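Local coordinates for extracellular matrix-binding protein ebh (PDB 4KJM), which probably acts as an adhesin through which Staphylococcus aureus attaches to components of the host extracellular matrix, at residues 5-10 with 59-64; 24-29 with 70-75; 35-40 with 63-68. All coordinates share one frame; numbering follows the deposited sequence.

Contact 1 of 3, residues 5-10 with 59-64; sequences GNLQTA and EQALNN
Ala61 meets the segment 5-10 through Leu7, and the neighbouring Leu62 makes most of the contact. The segments 5-10 and 59-64 are both helical, run roughly the same way at 29° to each other, and approach to 9.5 Å between their axes. No hydrogen bond joins them. At Ala61 the methyl points toward the other helix, with its CB 4.1 Å from CD1 of Leu7. That same Leu7 methyl also lies over the backbone between Ala61 and Leu62, coming to 3.7 Å from Leu62 CA. It is close to CB of Leu62 as well, so a single branch of Leu7 covers both the peptide link and the root of the next side chain. The CG of Leu7 is anti to its backbone N (chi1 -173°), and from there CD1 extends to the facing backbone. Leu62 then answers with both of its methyls. Its CD2 rests against the CB of Asn6 at 3.8 Å. Its CD1 lies 3.9 Å from the carbonyl O of Asn6 and 4.3 Å from CB of Ala10, one turn farther along the helix. Leu7 thus lays CD1 on the backbone of helix 55-71, Leu62 lays CD1 against the Asn6 carbonyl, and Leu62 has the largest share of the buried surface. Thr9 turns to another side, where OG1 hydrogen-bonds Asn79 and Lys82 of the second subunit. Within the chain, helix 28-44 closes the group: Ala41 and Ile44 pack on Leu7, and Ile44 also on Ala61. Helix 2-11 is thus seated beside helix 55-71, with helix 28-44 completing a three-helix packing.

Contact 2 of 3, residues 24-29 with 70-75; sequences LDADEQ and HALNGT. With NA (sodium ion), chain C.
Asn73 holds CG between its backbone N and carbonyl carbon (chi1 65°), while Asp27 has CG anti to its own carbonyl carbon (chi1 -60°); from these two CG atoms the amide and the carboxylate meet. They join two interhelical turns of an all-helical bundle protein, one leading into helix 28-44 and the other linking helix 55-71 to helix 74-90. The Asn73 amide uses both ends. Its OD1 accepts the backbone N-H of Asp27 at 3.1 Å, in the carbonyl plane, with a nearly straight N-H...O angle of 160°. Its ND2 donates to Asp27 OD2 at 3.2 Å, reaching that oxygen from above the carboxylate plane. The two side chains cross at about a right angle, and this pair of bonds fixes the rotation of the Asn73 amide. Asp27 has further polar partners in Asn77, which donates to OD1, and Lys30, which forms a salt bridge with OD2. Both Asp27 and Asn73 directly precede a helix, yet neither side chain caps it. Next to the polar pair, the CB of Ala26 packs on CD2 of Leu72 at 3.9 Å. Closer still is the backbone of Gly74, whose CA lies 3.5 Å from Ala26 N and also makes a CH...O contact to Asp25 O. The Asp25 carboxylate turns to other partners: Gln21, Arg112 and the backbone N of Val113, and so reaches the start of helix 113-127. At the start of the segment 70-75, His70 uses ND1 to bind a zinc ion. A sodium ion is gripped nearby by backbone oxygens and three waters, with His70 O and Leu72 O each 2.4 Å from the metal.

Contact 3 of 3, residues 35-40 with 63-68; sequences NQAVSA and NNVNNA
Ala37 points its methyl toward the segment 63-68, whereas Val65 leans past it with one branch over the Ala37 backbone; these two orientations define the contact. The CB of Ala37 comes down on the backbone of Asn64, 3.6 Å from its carbonyl O, and has CB of Ala68 at 4.3 Å, one turn farther along. The alanine methyl is thus flanked by Asn64, Val65 and Ala68 of the facing helix. Val65 places CG1 anti to its backbone N (chi1 179°), which leaves CG2 as the branch that reaches over: it lies 3.6 Å from Ala37 O and 4.0 Å from Ala37 CB. The other branch, CG1, faces CG2 of Val38, though only at 4.5 Å. Neither hydrogen bonds nor charges cross the interface. Small side chains let the backbones come close, with Ala37 CA and Val65 CA 5.0 Å apart and the axes of the two segments 8.5 Å apart. Around this pair, Tyr34 touches Ala68, Ala41 touches Val65, and Lys14 of helix 14-18 lies on Val38. Asn64 sits at the margin and is exposed. The helices run antiparallel at 156°, the alanine-rich pairing of helix 28-44 with helix 55-71 in the three-helix bundle of the FIVAR domain.

Contacts 1 and 3 use overlapping parts of helix 55-71, sharing Asn63 and Asn64, and their centres are about 8 Å apart. They meet directly where Ala10 CB packs 3.8 Å from Val65 CG1; Val65 is also the residue of helix 55-71 that meets Ala37 and Val38 of helix 28-44. Contact 2 lies at the C-terminal end of helix 55-71 and in the turn after it, its centre about 13 Å from that of contact 3 and about 20 Å from that of contact 1. Contact 3 is nested in the chain loop that contact 2 closes. The sodium ion belongs to contact 2; the side chain of Ala68 in contact 3 lies about 10 Å from that ion.

Contact 1 of 3, residues 5-10 with 59-64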
loop_
_atom_site.group_PDB
_atom_site.type_symbol
_atom_site.label_atom_id
_atom_site.label_comp_id
_atom_site.label_asym_id
_atom_site.label_seq_id
_atom_site.Cartn_x
_atom_site.Cartn_y
_atom_site.Cartn_z
ATOM N N GLY A 5 -5.001 13.163 14.084
ATOM C CA GLY A 5 -4.356 11.874 14.145
ATOM C C GLY A 5 -4.515 11.009 12.893
ATOM O O GLY A 5 -3.569 10.402 12.420
ATOM N N ASN A 6 -5.730 10.925 12.395
ATOM C CA ASN A 6 -5.999 10.205 11.160
ATOM C C ASN A 6 -5.263 10.825 9.983
ATOM O O ASN A 6 -4.791 10.113 9.128
ATOM C CB ASN A 6 -7.484 10.132 10.876
ATOM C CG ASN A 6 -8.163 9.016 11.628
ATOM O OD1 ASN A 6 -7.952 8.842 12.808
ATOM N ND2 ASN A 6 -8.967 8.231 10.927
ATOM N N LEU A 7 -5.226 12.151 9.910
ATOM C CA LEU A 7 -4.554 12.824 8.816
ATOM C C LEU A 7 -3.070 12.500 8.837
ATOM O O LEU A 7 -2.464 12.192 7.837
ATOM C CB LEU A 7 -4.777 14.349 8.927
ATOM C CG LEU A 7 -4.256 15.205 7.748
ATOM C CD1 LEU A 7 -4.824 14.732 6.433
ATOM C CD2 LEU A 7 -4.550 16.659 7.969
ATOM N N GLN A 8 -2.492 12.545 10.031
ATOM C CA GLN A 8 -1.086 12.199 10.246
ATOM C C GLN A 8 -0.788 10.801 9.797
ATOM O O GLN A 8 0.240 10.564 9.194
ATOM C CB GLN A 8 -0.769 12.393 11.741
ATOM C CG GLN A 8 -0.723 13.851 12.088
ATOM C CD GLN A 8 0.682 14.244 12.376
ATOM O OE1 GLN A 8 1.002 14.691 13.523
ATOM N NE2 GLN A 8 1.566 13.954 11.414
ATOM N N THR A 9 -1.688 9.861 10.132
ATOM C CA THR A 9 -1.548 8.473 9.696
ATOM C C THR A 9 -1.375 8.421 8.105
ATOM O O THR A 9 -0.397 7.851 7.547
ATOM C CB THR A 9 -2.703 7.618 10.291
ATOM O OG1 THR A 9 -2.625 7.600 11.734
ATOM C CG2 THR A 9 -2.649 6.213 9.804
ATOM N N ALA A 10 -2.215 9.173 7.385
ATOM C CA ALA A 10 -1.972 9.344 5.928
ATOM C C ALA A 10 -0.668 10.097 5.506
ATOM O O ALA A 10 0.032 9.658 4.581
ATOM C CB ALA A 10 -3.236 9.950 5.336
ATOM N N GLU A 59 -10.842 17.314 7.551
ATOM C CA GLU A 59 -11.547 16.204 6.996
ATOM C C GLU A 59 -11.445 16.181 5.477
ATOM O O GLU A 59 -11.324 15.125 4.904
ATOM C CB GLU A 59 -12.993 16.215 7.455
ATOM C CG GLU A 59 -13.882 15.281 6.666
ATOM C CD GLU A 59 -15.304 15.224 7.242
ATOM O OE1 GLU A 59 -16.311 15.581 6.550
ATOM O OE2 GLU A 59 -15.399 14.855 8.427
ATOM N N GLN A 60 -11.582 17.332 4.829
ATOM C CA GLN A 60 -11.453 17.416 3.358
ATOM C C GLN A 60 -9.997 17.034 2.957
ATOM O O GLN A 60 -9.776 16.292 2.000
ATOM C CB GLN A 60 -11.859 18.800 2.830
ATOM C CG GLN A 60 -13.401 18.876 2.452
ATOM C CD GLN A 60 -14.053 20.253 2.610
ATOM O OE1 GLN A 60 -15.313 20.404 2.698
ATOM N NE2 GLN A 60 -13.214 21.289 2.637
ATOM N N ALA A 61 -9.010 17.490 3.719
ATOM C CA ALA A 61 -7.606 17.112 3.415
ATOM C C ALA A 61 -7.407 15.600 3.484
ATOM O O ALA A 61 -6.692 15.014 2.664
ATOM C CB ALA A 61 -6.688 17.797 4.370
ATOM N N LEU A 62 -7.994 14.980 4.501
ATOM C CA LEU A 62 -7.891 13.541 4.705
ATOM C C LEU A 62 -8.542 12.757 3.572
ATOM O O LEU A 62 -7.923 11.836 3.024
ATOM C CB LEU A 62 -8.509 13.165 6.027
ATOM C CG LEU A 62 -8.633 11.718 6.421
ATOM C CD1 LEU A 62 -7.339 10.977 6.307
ATOM C CD2 LEU A 62 -9.141 11.688 7.866
ATOM N N ASN A 63 -9.754 13.154 3.215
ATOM C CA ASN A 63 -10.491 12.578 2.150
ATOM C C ASN A 63 -9.696 12.694 0.864
ATOM O O ASN A 63 -9.605 11.748 0.124
ATOM C CB ASN A 63 -11.779 13.382 2.012
ATOM C CG ASN A 63 -12.772 12.761 1.089
ATOM O OD1 ASN A 63 -13.040 11.561 1.171
ATOM N ND2 ASN A 63 -13.439 13.601 0.278
ATOM N N ASN A 64 -9.097 13.843 0.613
ATOM C CA ASN A 64 -8.352 14.067 -0.620
ATOM C C ASN A 64 -7.114 13.199 -0.721
ATOM O O ASN A 64 -6.806 12.666 -1.763
ATOM C CB ASN A 64 -7.967 15.537 -0.740
ATOM C CG ASN A 64 -9.182 16.412 -1.043
ATOM O OD1 ASN A 64 -10.224 15.905 -1.411
ATOM N ND2 ASN A 64 -9.026 17.725 -0.906
#

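Contact 2 of 3, residues 24-29 with 70-75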
loop_
_atom_site.group_PDB
_atom_site.type_symbol
_atom_site.label_atom_id
_atom_site.label_comp_id
_atom_site.label_asym_id
_atom_site.label_seq_id
_atom_site.Cartn_x
_atom_site.Cartn_y
_atom_site.Cartn_z
ATOM N N LEU A 24 4.578 4.511 -8.634
ATOM C CA LEU A 24 5.599 4.838 -9.628
ATOM C C LEU A 24 5.064 4.643 -11.061
ATOM O O LEU A 24 5.353 5.431 -11.905
ATOM C CB LEU A 24 6.897 4.049 -9.384
ATOM C CG LEU A 24 7.747 4.324 -8.105
ATOM C CD1 LEU A 24 8.806 3.242 -7.902
ATOM C CD2 LEU A 24 8.354 5.658 -8.253
ATOM N N ASP A 25 4.237 3.601 -11.266
ATOM C CA ASP A 25 3.670 3.272 -12.544
ATOM C C ASP A 25 2.219 3.792 -12.725
ATOM O O ASP A 25 1.580 3.467 -13.729
ATOM C CB ASP A 25 3.755 1.744 -12.832
ATOM C CG ASP A 25 5.145 1.294 -13.281
ATOM O OD1 ASP A 25 5.967 2.152 -13.706
ATOM O OD2 ASP A 25 5.449 0.084 -13.130
ATOM N N ALA A 26 1.688 4.540 -11.741
ATOM C CA ALA A 26 0.394 5.158 -11.917
ATOM C C ALA A 26 0.488 6.206 -13.023
ATOM O O ALA A 26 1.553 6.717 -13.289
ATOM C CB ALA A 26 -0.069 5.791 -10.620
ATOM N N ASP A 27 -0.628 6.536 -13.630
ATOM C CA ASP A 27 -0.705 7.576 -14.591
ATOM C C ASP A 27 -0.164 8.833 -13.965
ATOM O O ASP A 27 -0.435 9.097 -12.806
ATOM C CB ASP A 27 -2.158 7.864 -14.974
ATOM C CG ASP A 27 -2.872 6.657 -15.581
ATOM O OD1 ASP A 27 -2.231 5.741 -16.106
ATOM O OD2 ASP A 27 -4.105 6.670 -15.509
ATOM N N GLU A 28 0.508 9.662 -14.767
ATOM C CA GLU A 28 1.119 10.870 -14.237
ATOM C C GLU A 28 0.154 11.820 -13.510
ATOM O O GLU A 28 0.500 12.388 -12.460
ATOM C CB GLU A 28 1.842 11.623 -15.372
ATOM C CG GLU A 28 2.559 12.883 -14.899
ATOM C CD GLU A 28 3.401 13.533 -15.997
ATOM O OE1 GLU A 28 3.366 13.012 -17.155
ATOM O OE2 GLU A 28 4.067 14.578 -15.708
ATOM N N GLN A 29 -1.056 11.992 -14.043
ATOM C CA GLN A 29 -2.053 12.830 -13.382
ATOM C C GLN A 29 -2.395 12.307 -12.000
ATOM O O GLN A 29 -2.665 13.093 -11.082
ATOM C CB GLN A 29 -3.371 12.963 -14.255
ATOM N N HIS A 70 -6.077 5.877 -3.268
ATOM C CA HIS A 70 -6.831 4.780 -3.807
ATOM C C HIS A 70 -6.907 4.797 -5.339
ATOM O O HIS A 70 -6.881 3.734 -5.976
ATOM C CB HIS A 70 -8.263 4.779 -3.223
ATOM C CG HIS A 70 -9.020 3.561 -3.561
ATOM N ND1 HIS A 70 -8.884 2.381 -2.852
ATOM C CD2 HIS A 70 -9.939 3.320 -4.530
ATOM C CE1 HIS A 70 -9.694 1.472 -3.369
ATOM N NE2 HIS A 70 -10.358 2.022 -4.373
ATOM N N ALA A 71 -6.860 5.982 -5.919
ATOM C CA ALA A 71 -6.909 6.172 -7.383
ATOM C C ALA A 71 -5.595 5.750 -8.073
ATOM O O ALA A 71 -5.615 5.413 -9.239
ATOM C CB ALA A 71 -7.312 7.610 -7.746
ATOM N N LEU A 72 -4.480 5.644 -7.353
ATOM C CA LEU A 72 -3.224 5.218 -7.999
ATOM C C LEU A 72 -3.409 3.876 -8.648
ATOM O O LEU A 72 -4.039 2.959 -8.076
ATOM C CB LEU A 72 -2.101 5.142 -6.958
ATOM C CG LEU A 72 -1.772 6.450 -6.262
ATOM C CD1 LEU A 72 -0.789 6.179 -5.168
ATOM C CD2 LEU A 72 -1.113 7.383 -7.244
ATOM N N ASN A 73 -2.917 3.739 -9.880
ATOM C CA ASN A 73 -3.215 2.552 -10.665
ATOM C C ASN A 73 -2.028 1.879 -11.334
ATOM O O ASN A 73 -2.203 1.254 -12.370
ATOM C CB ASN A 73 -4.225 2.915 -11.727
ATOM C CG ASN A 73 -3.702 3.893 -12.737
ATOM O OD1 ASN A 73 -2.747 4.624 -12.504
ATOM N ND2 ASN A 73 -4.460 4.026 -13.821
ATOM N N GLY A 74 -0.833 2.022 -10.769
ATOM C CA GLY A 74 0.324 1.317 -11.219
ATOM C C GLY A 74 0.197 -0.179 -11.359
ATOM O O GLY A 74 0.685 -0.768 -12.337
ATOM N N THR A 75 -0.461 -0.828 -10.406
ATOM C CA THR A 75 -0.643 -2.259 -10.453
ATOM C C THR A 75 -1.463 -2.704 -11.669
ATOM O O THR A 75 -1.030 -3.598 -12.430
ATOM C CB THR A 75 -1.329 -2.746 -9.165
ATOM O OG1 THR A 75 -0.559 -2.332 -8.036
ATOM C CG2 THR A 75 -1.406 -4.210 -9.133
HETATM NA NA NA C . -5.472 1.870 -6.558
HETATM O O HOH W 1 -4.124 2.462 -4.782
HETATM O O HOH W 2 -4.135 0.095 -7.458
HETATM O O HOH W 3 -7.058 1.243 -8.356
#

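Contact 3 of 3, residues 35-40 with 63-68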
loop_
_atom_site.group_PDB
_atom_site.type_symbol
_atom_site.label_atom_id
_atom_site.label_comp_id
_atom_site.label_asym_id
_atom_site.label_seq_id
_atom_site.Cartn_x
_atom_site.Cartn_y
_atom_site.Cartn_z
ATOM N N ASN A 35 0.555 13.517 -4.827
ATOM C CA ASN A 35 1.527 14.478 -4.309
ATOM C C ASN A 35 0.896 15.770 -3.843
ATOM O O ASN A 35 1.224 16.274 -2.789
ATOM C CB ASN A 35 2.566 14.852 -5.382
ATOM C CG ASN A 35 3.537 13.717 -5.677
ATOM O OD1 ASN A 35 3.988 13.066 -4.773
ATOM N ND2 ASN A 35 3.890 13.541 -6.938
ATOM N N GLN A 36 -0.008 16.312 -4.622
ATOM C CA GLN A 36 -0.662 17.582 -4.252
ATOM C C GLN A 36 -1.506 17.445 -2.972
ATOM O O GLN A 36 -1.465 18.305 -2.096
ATOM C CB GLN A 36 -1.498 18.035 -5.451
ATOM C CG GLN A 36 -0.570 18.438 -6.581
ATOM C CD GLN A 36 -1.256 18.643 -7.931
ATOM O OE1 GLN A 36 -0.627 18.546 -9.004
ATOM N NE2 GLN A 36 -2.535 18.960 -7.887
ATOM N N ALA A 37 -2.210 16.304 -2.827
ATOM C CA ALA A 37 -3.035 16.034 -1.613
ATOM C C ALA A 37 -2.148 15.916 -0.366
ATOM O O ALA A 37 -2.501 16.434 0.716
ATOM C CB ALA A 37 -3.855 14.734 -1.772
ATOM N N VAL A 38 -1.015 15.195 -0.510
ATOM C CA VAL A 38 -0.070 15.057 0.584
ATOM C C VAL A 38 0.502 16.434 0.994
ATOM O O VAL A 38 0.526 16.736 2.145
ATOM C CB VAL A 38 1.025 14.018 0.296
ATOM C CG1 VAL A 38 1.997 13.974 1.466
ATOM C CG2 VAL A 38 0.431 12.633 0.150
ATOM N N SER A 39 0.907 17.265 0.023
ATOM C CA SER A 39 1.410 18.590 0.320
ATOM C C SER A 39 0.385 19.452 1.024
ATOM O O SER A 39 0.699 20.176 2.020
ATOM C CB SER A 39 1.841 19.310 -0.973
ATOM O OG SER A 39 2.796 18.553 -1.625
ATOM N N ALA A 40 -0.846 19.400 0.539
ATOM C CA ALA A 40 -1.960 20.156 1.196
ATOM C C ALA A 40 -2.184 19.688 2.681
ATOM O O ALA A 40 -2.402 20.499 3.565
ATOM C CB ALA A 40 -3.247 20.064 0.354
ATOM N N ASN A 63 -9.754 13.154 3.215
ATOM C CA ASN A 63 -10.491 12.578 2.150
ATOM C C ASN A 63 -9.696 12.694 0.864
ATOM O O ASN A 63 -9.605 11.748 0.124
ATOM C CB ASN A 63 -11.779 13.382 2.012
ATOM C CG ASN A 63 -12.772 12.761 1.089
ATOM O OD1 ASN A 63 -13.040 11.561 1.171
ATOM N ND2 ASN A 63 -13.439 13.601 0.278
ATOM N N ASN A 64 -9.097 13.843 0.613
ATOM C CA ASN A 64 -8.352 14.067 -0.620
ATOM C C ASN A 64 -7.114 13.199 -0.721
ATOM O O ASN A 64 -6.806 12.666 -1.763
ATOM C CB ASN A 64 -7.967 15.537 -0.740
ATOM C CG ASN A 64 -9.182 16.412 -1.043
ATOM O OD1 ASN A 64 -10.224 15.905 -1.411
ATOM N ND2 ASN A 64 -9.026 17.725 -0.906
ATOM N N VAL A 65 -6.434 12.984 0.381
ATOM C CA VAL A 65 -5.340 12.035 0.385
ATOM C C VAL A 65 -5.840 10.602 0.162
ATOM O O VAL A 65 -5.258 9.890 -0.642
ATOM C CB VAL A 65 -4.531 11.999 1.730
ATOM C CG1 VAL A 65 -3.405 10.952 1.654
ATOM C CG2 VAL A 65 -3.883 13.353 1.987
ATOM N N ASN A 66 -6.879 10.164 0.879
ATOM C CA ASN A 66 -7.316 8.788 0.741
ATOM C C ASN A 66 -7.794 8.492 -0.691
ATOM O O ASN A 66 -7.458 7.481 -1.261
ATOM C CB ASN A 66 -8.395 8.452 1.778
ATOM C CG ASN A 66 -7.823 8.395 3.220
ATOM O OD1 ASN A 66 -6.673 8.221 3.417
ATOM N ND2 ASN A 66 -8.644 8.570 4.174
ATOM N N ASN A 67 -8.581 9.411 -1.250
ATOM C CA ASN A 67 -9.092 9.280 -2.602
ATOM C C ASN A 67 -7.957 9.278 -3.601
ATOM O O ASN A 67 -7.957 8.451 -4.544
ATOM C CB ASN A 67 -10.077 10.435 -2.885
ATOM C CG ASN A 67 -11.386 10.237 -2.153
ATOM O OD1 ASN A 67 -11.686 9.123 -1.736
ATOM N ND2 ASN A 67 -12.178 11.281 -2.015
ATOM N N ALA A 68 -6.958 10.151 -3.414
ATOM C CA ALA A 68 -5.830 10.168 -4.374
ATOM C C ALA A 68 -5.043 8.892 -4.287
ATOM O O ALA A 68 -4.562 8.340 -5.304
ATOM C CB ALA A 68 -4.912 11.361 -4.192
#